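Local coordinates for cysteine protease (Xylella fastidiosa, PDB 3OIS), which probably cleaves peptide bonds as a papain-family cysteine protease and also binds uridine diphosphate, at residues 58-72 with 242-256. Residues are numbered along the deposited sequence; the frame is centred on the assembly and turned at random.
Sequences PPKVDLTPPFQVYDQ and VGYDDEIRHFRIRNS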
loop_
_atom_site.group_PDB
_atom_site.type_symbol
_atom_site.label_atom_id
_atom_site.label_comp_id
_atom_site.label_asym_id
_atom_site.label_seq_id
_atom_site.Cartn_x
_atom_site.Cartn_y
_atom_site.Cartn_z
ATOM N N PRO A 58 9.320 -3.697 22.251
ATOM C CA PRO A 58 10.679 -3.189 22.161
ATOM C C PRO A 58 10.687 -1.722 21.768
ATOM O O PRO A 58 9.657 -1.189 21.246
ATOM C CB PRO A 58 11.289 -4.031 21.061
ATOM C CG PRO A 58 10.149 -4.303 20.165
ATOM C CD PRO A 58 8.953 -4.508 21.087
ATOM N N PRO A 59 11.817 -1.032 22.036
ATOM C CA PRO A 59 11.867 0.362 21.652
ATOM C C PRO A 59 11.948 0.605 20.143
ATOM O O PRO A 59 11.682 1.735 19.727
ATOM C CB PRO A 59 13.114 0.880 22.374
ATOM C CG PRO A 59 13.984 -0.328 22.479
ATOM C CD PRO A 59 13.064 -1.479 22.703
ATOM N N LYS A 60 12.405 -0.376 19.369
ATOM C CA LYS A 60 12.689 -0.173 17.948
ATOM C C LYS A 60 12.487 -1.501 17.195
ATOM O O LYS A 60 12.910 -2.622 17.647
ATOM C CB LYS A 60 14.124 0.427 17.718
ATOM C CG LYS A 60 14.540 0.465 16.182
ATOM C CD LYS A 60 16.003 0.978 15.988
ATOM C CE LYS A 60 16.309 1.128 14.478
ATOM N NZ LYS A 60 15.745 2.447 13.948
ATOM N N VAL A 61 11.744 -1.422 16.088
ATOM C CA VAL A 61 11.605 -2.563 15.162
ATOM C C VAL A 61 11.980 -2.137 13.765
ATOM O O VAL A 61 11.577 -1.063 13.291
ATOM C CB VAL A 61 10.186 -3.095 15.206
ATOM C CG1 VAL A 61 9.935 -4.193 14.127
ATOM C CG2 VAL A 61 9.805 -3.606 16.577
ATOM N N ASP A 62 12.758 -2.967 13.058
ATOM C CA ASP A 62 13.127 -2.591 11.687
ATOM C C ASP A 62 13.054 -3.801 10.814
ATOM O O ASP A 62 14.014 -4.605 10.682
ATOM C CB ASP A 62 14.483 -1.877 11.597
ATOM C CG ASP A 62 14.811 -1.408 10.202
ATOM O OD1 ASP A 62 13.952 -1.422 9.314
ATOM O OD2 ASP A 62 15.998 -1.048 9.953
ATOM N N LEU A 63 11.902 -3.950 10.150
ATOM C CA LEU A 63 11.662 -5.138 9.292
ATOM C C LEU A 63 12.066 -4.868 7.839
ATOM O O LEU A 63 11.695 -5.617 6.972
ATOM C CB LEU A 63 10.146 -5.576 9.337
ATOM C CG LEU A 63 9.501 -5.732 10.745
ATOM C CD1 LEU A 63 8.126 -6.418 10.600
ATOM C CD2 LEU A 63 10.418 -6.579 11.662
ATOM N N THR A 64 12.661 -3.713 7.564
ATOM C CA THR A 64 12.955 -3.362 6.144
ATOM C C THR A 64 13.520 -4.605 5.426
ATOM O O THR A 64 14.539 -5.180 5.837
ATOM C CB THR A 64 13.981 -2.216 6.037
ATOM O OG1 THR A 64 13.491 -1.051 6.674
ATOM C CG2 THR A 64 14.273 -1.818 4.545
ATOM N N PRO A 65 12.931 -4.983 4.317
ATOM C CA PRO A 65 13.351 -6.223 3.628
ATOM C C PRO A 65 14.490 -5.912 2.613
ATOM O O PRO A 65 14.819 -4.732 2.397
ATOM C CB PRO A 65 12.053 -6.675 2.944
ATOM C CG PRO A 65 11.410 -5.408 2.585
ATOM C CD PRO A 65 11.672 -4.431 3.793
ATOM N N PRO A 66 15.103 -6.949 2.022
ATOM C CA PRO A 66 16.195 -6.635 1.140
ATOM C C PRO A 66 15.753 -6.150 -0.233
ATOM O O PRO A 66 16.513 -5.377 -0.861
ATOM C CB PRO A 66 16.950 -7.981 1.014
ATOM C CG PRO A 66 16.380 -8.888 2.098
ATOM C CD PRO A 66 14.944 -8.403 2.181
ATOM N N PHE A 67 14.513 -6.459 -0.638
ATOM C CA PHE A 67 14.114 -6.038 -1.970
ATOM C C PHE A 67 13.852 -4.538 -2.021
ATOM O O PHE A 67 13.222 -3.977 -1.117
ATOM C CB PHE A 67 12.938 -6.857 -2.508
ATOM C CG PHE A 67 11.641 -6.781 -1.641
ATOM C CD1 PHE A 67 10.564 -5.924 -1.980
ATOM C CD2 PHE A 67 11.475 -7.642 -0.603
ATOM C CE1 PHE A 67 9.354 -5.997 -1.179
ATOM C CE2 PHE A 67 10.364 -7.742 0.194
ATOM C CZ PHE A 67 9.271 -6.852 -0.050
ATOM N N GLN A 68 14.313 -3.905 -3.089
ATOM C CA GLN A 68 14.273 -2.453 -3.116
ATOM C C GLN A 68 12.830 -1.989 -3.324
ATOM O O GLN A 68 11.954 -2.771 -3.754
ATOM C CB GLN A 68 15.144 -1.859 -4.212
ATOM C CG GLN A 68 14.793 -2.234 -5.588
ATOM C CD GLN A 68 15.943 -1.901 -6.578
ATOM O OE1 GLN A 68 16.229 -0.721 -6.871
ATOM N NE2 GLN A 68 16.593 -2.961 -7.100
ATOM N N VAL A 69 12.633 -0.715 -3.043
ATOM C CA VAL A 69 11.310 -0.105 -3.347
ATOM C C VAL A 69 10.945 -0.252 -4.812
ATOM O O VAL A 69 11.838 -0.311 -5.705
ATOM C CB VAL A 69 11.207 1.370 -2.884
ATOM C CG1 VAL A 69 11.367 1.517 -1.373
ATOM C CG2 VAL A 69 12.218 2.213 -3.677
ATOM N N TYR A 70 9.646 -0.292 -5.061
ATOM C CA TYR A 70 9.195 -0.150 -6.440
ATOM C C TYR A 70 8.936 1.281 -6.786
ATOM O O TYR A 70 8.986 2.137 -5.928
ATOM C CB TYR A 70 7.836 -0.877 -6.634
ATOM C CG TYR A 70 7.617 -2.223 -5.905
ATOM C CD1 TYR A 70 8.583 -3.278 -5.958
ATOM C CD2 TYR A 70 6.508 -2.412 -5.083
ATOM C CE1 TYR A 70 8.369 -4.479 -5.341
ATOM C CE2 TYR A 70 6.296 -3.637 -4.420
ATOM C CZ TYR A 70 7.220 -4.684 -4.568
ATOM O OH TYR A 70 7.030 -5.907 -3.937
ATOM N N ASP A 71 8.634 1.527 -8.070
ATOM C CA ASP A 71 8.254 2.877 -8.453
ATOM C C ASP A 71 6.908 2.751 -9.163
ATOM O O ASP A 71 6.841 2.184 -10.281
ATOM C CB ASP A 71 9.304 3.477 -9.400
ATOM C CG ASP A 71 9.047 4.924 -9.729
ATOM O OD1 ASP A 71 7.916 5.450 -9.514
ATOM O OD2 ASP A 71 9.998 5.588 -10.273
ATOM N N GLN A 72 5.811 3.251 -8.557
ATOM C CA GLN A 72 4.517 3.049 -9.219
ATOM C C GLN A 72 4.320 3.967 -10.381
ATOM O O GLN A 72 3.398 3.773 -11.154
ATOM C CB GLN A 72 3.412 3.271 -8.207
ATOM C CG GLN A 72 3.214 4.723 -7.817
ATOM C CD GLN A 72 2.024 4.809 -6.859
ATOM O OE1 GLN A 72 0.850 5.203 -7.240
ATOM N NE2 GLN A 72 2.295 4.563 -5.628
ATOM N N VAL A 242 6.985 -0.758 7.925
ATOM C CA VAL A 242 7.930 -1.870 8.195
ATOM C C VAL A 242 8.652 -1.698 9.464
ATOM O O VAL A 242 9.597 -2.454 9.743
ATOM C CB VAL A 242 9.032 -1.950 7.017
ATOM C CG1 VAL A 242 8.337 -2.298 5.668
ATOM C CG2 VAL A 242 9.838 -0.633 6.859
ATOM N N GLY A 243 8.278 -0.760 10.306
ATOM C CA GLY A 243 9.063 -0.561 11.546
ATOM C C GLY A 243 8.731 0.691 12.302
ATOM O O GLY A 243 7.831 1.450 11.941
ATOM N N TYR A 244 9.343 0.864 13.483
ATOM C CA TYR A 244 9.171 2.087 14.259
ATOM C C TYR A 244 10.404 2.351 15.133
ATOM O O TYR A 244 11.209 1.454 15.307
ATOM C CB TYR A 244 7.933 1.985 15.175
ATOM C CG TYR A 244 7.975 0.886 16.242
ATOM C CD1 TYR A 244 7.397 -0.364 16.059
ATOM C CD2 TYR A 244 8.572 1.173 17.456
ATOM C CE1 TYR A 244 7.435 -1.341 17.079
ATOM C CE2 TYR A 244 8.597 0.242 18.473
ATOM C CZ TYR A 244 8.013 -0.994 18.287
ATOM O OH TYR A 244 8.040 -1.941 19.325
ATOM N N ASP A 245 10.535 3.572 15.619
ATOM C CA ASP A 245 11.688 3.904 16.454
ATOM C C ASP A 245 11.229 4.851 17.511
ATOM O O ASP A 245 10.968 6.044 17.227
ATOM C CB ASP A 245 12.866 4.458 15.627
ATOM C CG ASP A 245 14.177 4.448 16.438
ATOM O OD1 ASP A 245 14.076 4.384 17.669
ATOM O OD2 ASP A 245 15.274 4.398 15.868
ATOM N N ASP A 246 11.104 4.353 18.752
ATOM C CA ASP A 246 10.782 5.264 19.899
ATOM C C ASP A 246 11.774 6.399 20.074
ATOM O O ASP A 246 11.369 7.427 20.641
ATOM C CB ASP A 246 10.673 4.531 21.235
ATOM C CG ASP A 246 9.418 3.727 21.358
ATOM O OD1 ASP A 246 8.473 3.866 20.514
ATOM O OD2 ASP A 246 9.356 2.913 22.303
ATOM N N GLU A 247 13.028 6.251 19.611
ATOM C CA GLU A 247 14.050 7.302 19.787
ATOM C C GLU A 247 13.593 8.583 19.103
ATOM O O GLU A 247 13.794 9.697 19.621
ATOM C CB GLU A 247 15.403 6.823 19.245
ATOM C CG GLU A 247 16.635 7.782 19.419
ATOM C CD GLU A 247 17.014 8.004 20.890
ATOM O OE1 GLU A 247 17.109 7.012 21.670
ATOM O OE2 GLU A 247 17.210 9.199 21.250
ATOM N N ILE A 248 12.927 8.434 17.942
ATOM C CA ILE A 248 12.472 9.620 17.214
ATOM C C ILE A 248 10.909 9.656 17.084
ATOM O O ILE A 248 10.384 10.590 16.513
ATOM C CB ILE A 248 13.168 9.695 15.830
ATOM C CG1 ILE A 248 12.775 8.468 14.971
ATOM C CG2 ILE A 248 14.756 9.818 16.044
ATOM C CD1 ILE A 248 13.047 8.666 13.499
ATOM N N ARG A 249 10.204 8.658 17.639
ATOM C CA ARG A 249 8.719 8.575 17.632
ATOM C C ARG A 249 8.216 8.740 16.177
ATOM O O ARG A 249 7.348 9.564 15.870
ATOM C CB ARG A 249 8.082 9.609 18.596
ATOM C CG ARG A 249 8.445 9.352 20.115
ATOM C CD ARG A 249 7.895 10.503 21.002
ATOM N NE ARG A 249 6.476 10.727 20.658
ATOM C CZ ARG A 249 5.439 9.999 21.085
ATOM N NH1 ARG A 249 4.210 10.292 20.632
ATOM N NH2 ARG A 249 5.602 9.008 21.983
ATOM N N HIS A 250 8.805 7.938 15.313
ATOM C CA HIS A 250 8.299 7.774 13.889
ATOM C C HIS A 250 8.171 6.294 13.541
ATOM O O HIS A 250 8.934 5.479 14.059
ATOM C CB HIS A 250 9.206 8.418 12.874
ATOM C CG HIS A 250 9.156 9.916 12.829
ATOM N ND1 HIS A 250 9.550 10.718 13.891
ATOM C CD2 HIS A 250 8.785 10.757 11.835
ATOM C CE1 HIS A 250 9.402 11.989 13.547
ATOM N NE2 HIS A 250 8.971 12.035 12.291
ATOM N N PHE A 251 7.209 5.960 12.683
ATOM C CA PHE A 251 7.076 4.669 12.004
ATOM C C PHE A 251 7.774 4.750 10.665
ATOM O O PHE A 251 7.812 5.821 10.005
ATOM C CB PHE A 251 5.576 4.293 11.776
ATOM C CG PHE A 251 4.879 3.826 13.022
ATOM C CD1 PHE A 251 4.718 2.479 13.266
ATOM C CD2 PHE A 251 4.368 4.731 13.896
ATOM C CE1 PHE A 251 4.065 1.981 14.376
ATOM C CE2 PHE A 251 3.706 4.269 15.101
ATOM C CZ PHE A 251 3.544 2.893 15.329
ATOM N N ARG A 252 8.404 3.635 10.283
ATOM C CA ARG A 252 9.151 3.592 9.005
ATOM C C ARG A 252 8.228 3.076 7.917
ATOM O O ARG A 252 7.577 2.025 8.071
ATOM C CB ARG A 252 10.291 2.570 9.158
ATOM C CG ARG A 252 11.270 2.524 7.980
ATOM C CD ARG A 252 11.990 3.833 7.971
ATOM N NE ARG A 252 13.158 3.714 7.074
ATOM C CZ ARG A 252 13.985 4.730 6.781
ATOM N NH1 ARG A 252 13.709 5.999 7.179
ATOM N NH2 ARG A 252 15.099 4.493 6.038
ATOM N N ILE A 253 8.144 3.844 6.830
ATOM C CA ILE A 253 7.245 3.466 5.709
ATOM C C ILE A 253 8.037 3.219 4.417
ATOM O O ILE A 253 8.915 3.975 4.070
ATOM C CB ILE A 253 6.055 4.473 5.576
ATOM C CG1 ILE A 253 6.547 5.836 5.341
ATOM C CG2 ILE A 253 5.154 4.503 6.874
ATOM C CD1 ILE A 253 5.389 6.752 4.865
ATOM N N ARG A 254 7.693 2.137 3.718
ATOM C CA ARG A 254 8.179 1.820 2.362
ATOM C C ARG A 254 7.295 2.532 1.418
ATOM O O ARG A 254 6.100 2.248 1.317
ATOM C CB ARG A 254 8.029 0.317 2.219
ATOM C CG ARG A 254 8.516 -0.212 0.848
ATOM C CD ARG A 254 8.187 -1.721 0.717
ATOM N NE ARG A 254 8.263 -2.119 -0.654
ATOM C CZ ARG A 254 9.389 -2.482 -1.324
ATOM N NH1 ARG A 254 10.585 -2.530 -0.694
ATOM N NH2 ARG A 254 9.333 -2.810 -2.615
ATOM N N ASN A 255 7.854 3.521 0.710
ATOM C CA ASN A 255 7.033 4.248 -0.310
ATOM C C ASN A 255 7.209 3.523 -1.680
ATOM O O ASN A 255 7.981 2.524 -1.749
ATOM C CB ASN A 255 7.397 5.700 -0.360
ATOM C CG ASN A 255 6.230 6.590 -0.825
ATOM O OD1 ASN A 255 5.251 6.099 -1.377
ATOM N ND2 ASN A 255 6.331 7.888 -0.568
ATOM N N SER A 256 6.489 3.944 -2.718
ATOM C CA SER A 256 6.481 3.316 -4.031
ATOM C C SER A 256 6.769 4.396 -5.069
ATOM O O SER A 256 6.172 4.408 -6.139
ATOM C CB SER A 256 5.108 2.640 -4.257
ATOM O OG SER A 256 4.063 3.582 -3.912
HETATM O O HOH W 1 7.959 0.685 22.379
HETATM O O HOH W 2 14.305 1.389 5.980
HETATM O O HOH W 3 7.777 0.148 -3.144
#
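R254 reaches across to the extended loop 67-70 with its chain extended from CG to NE, CG anti to the backbone N (chi1 -179°), and its guanidinium is fixed from several directions. NH1 donates to F67 O at 3.0 Å and NH2 to Q68 O at 2.9 Å, each nitrogen lying above the plane of its carbonyl. The F67 ring brings CE1 over one guanidinium face, V69 covers the other, and Y70 receives the group end-on: NH2 sits over the centre of the ring, the planes 77° apart, a cation-pi contact. Farther along, Q72 N donates to S256 O.

At the other end, strand 60-62 pairs antiparallel with 242-245, extending the sheet of the papain-like fold at its edge. V61 N stands over one face of the Y244 ring, whose CE1 is 3.3 Å from V61 CG2 and whose OH donates to P58 O at 2.6 Å. On the other face of the strands, K60 runs straight to CE, then bends at its end (chi4 81°) so that NZ makes a salt bridge with D245 OD2 at 2.8 Å, from above the carboxylate plane.

The buried R254 charge is thus met by two carbonyls, an aromatic face and Y266 OH, which probably makes up for its lost hydration and ties the loop to strand 250-254.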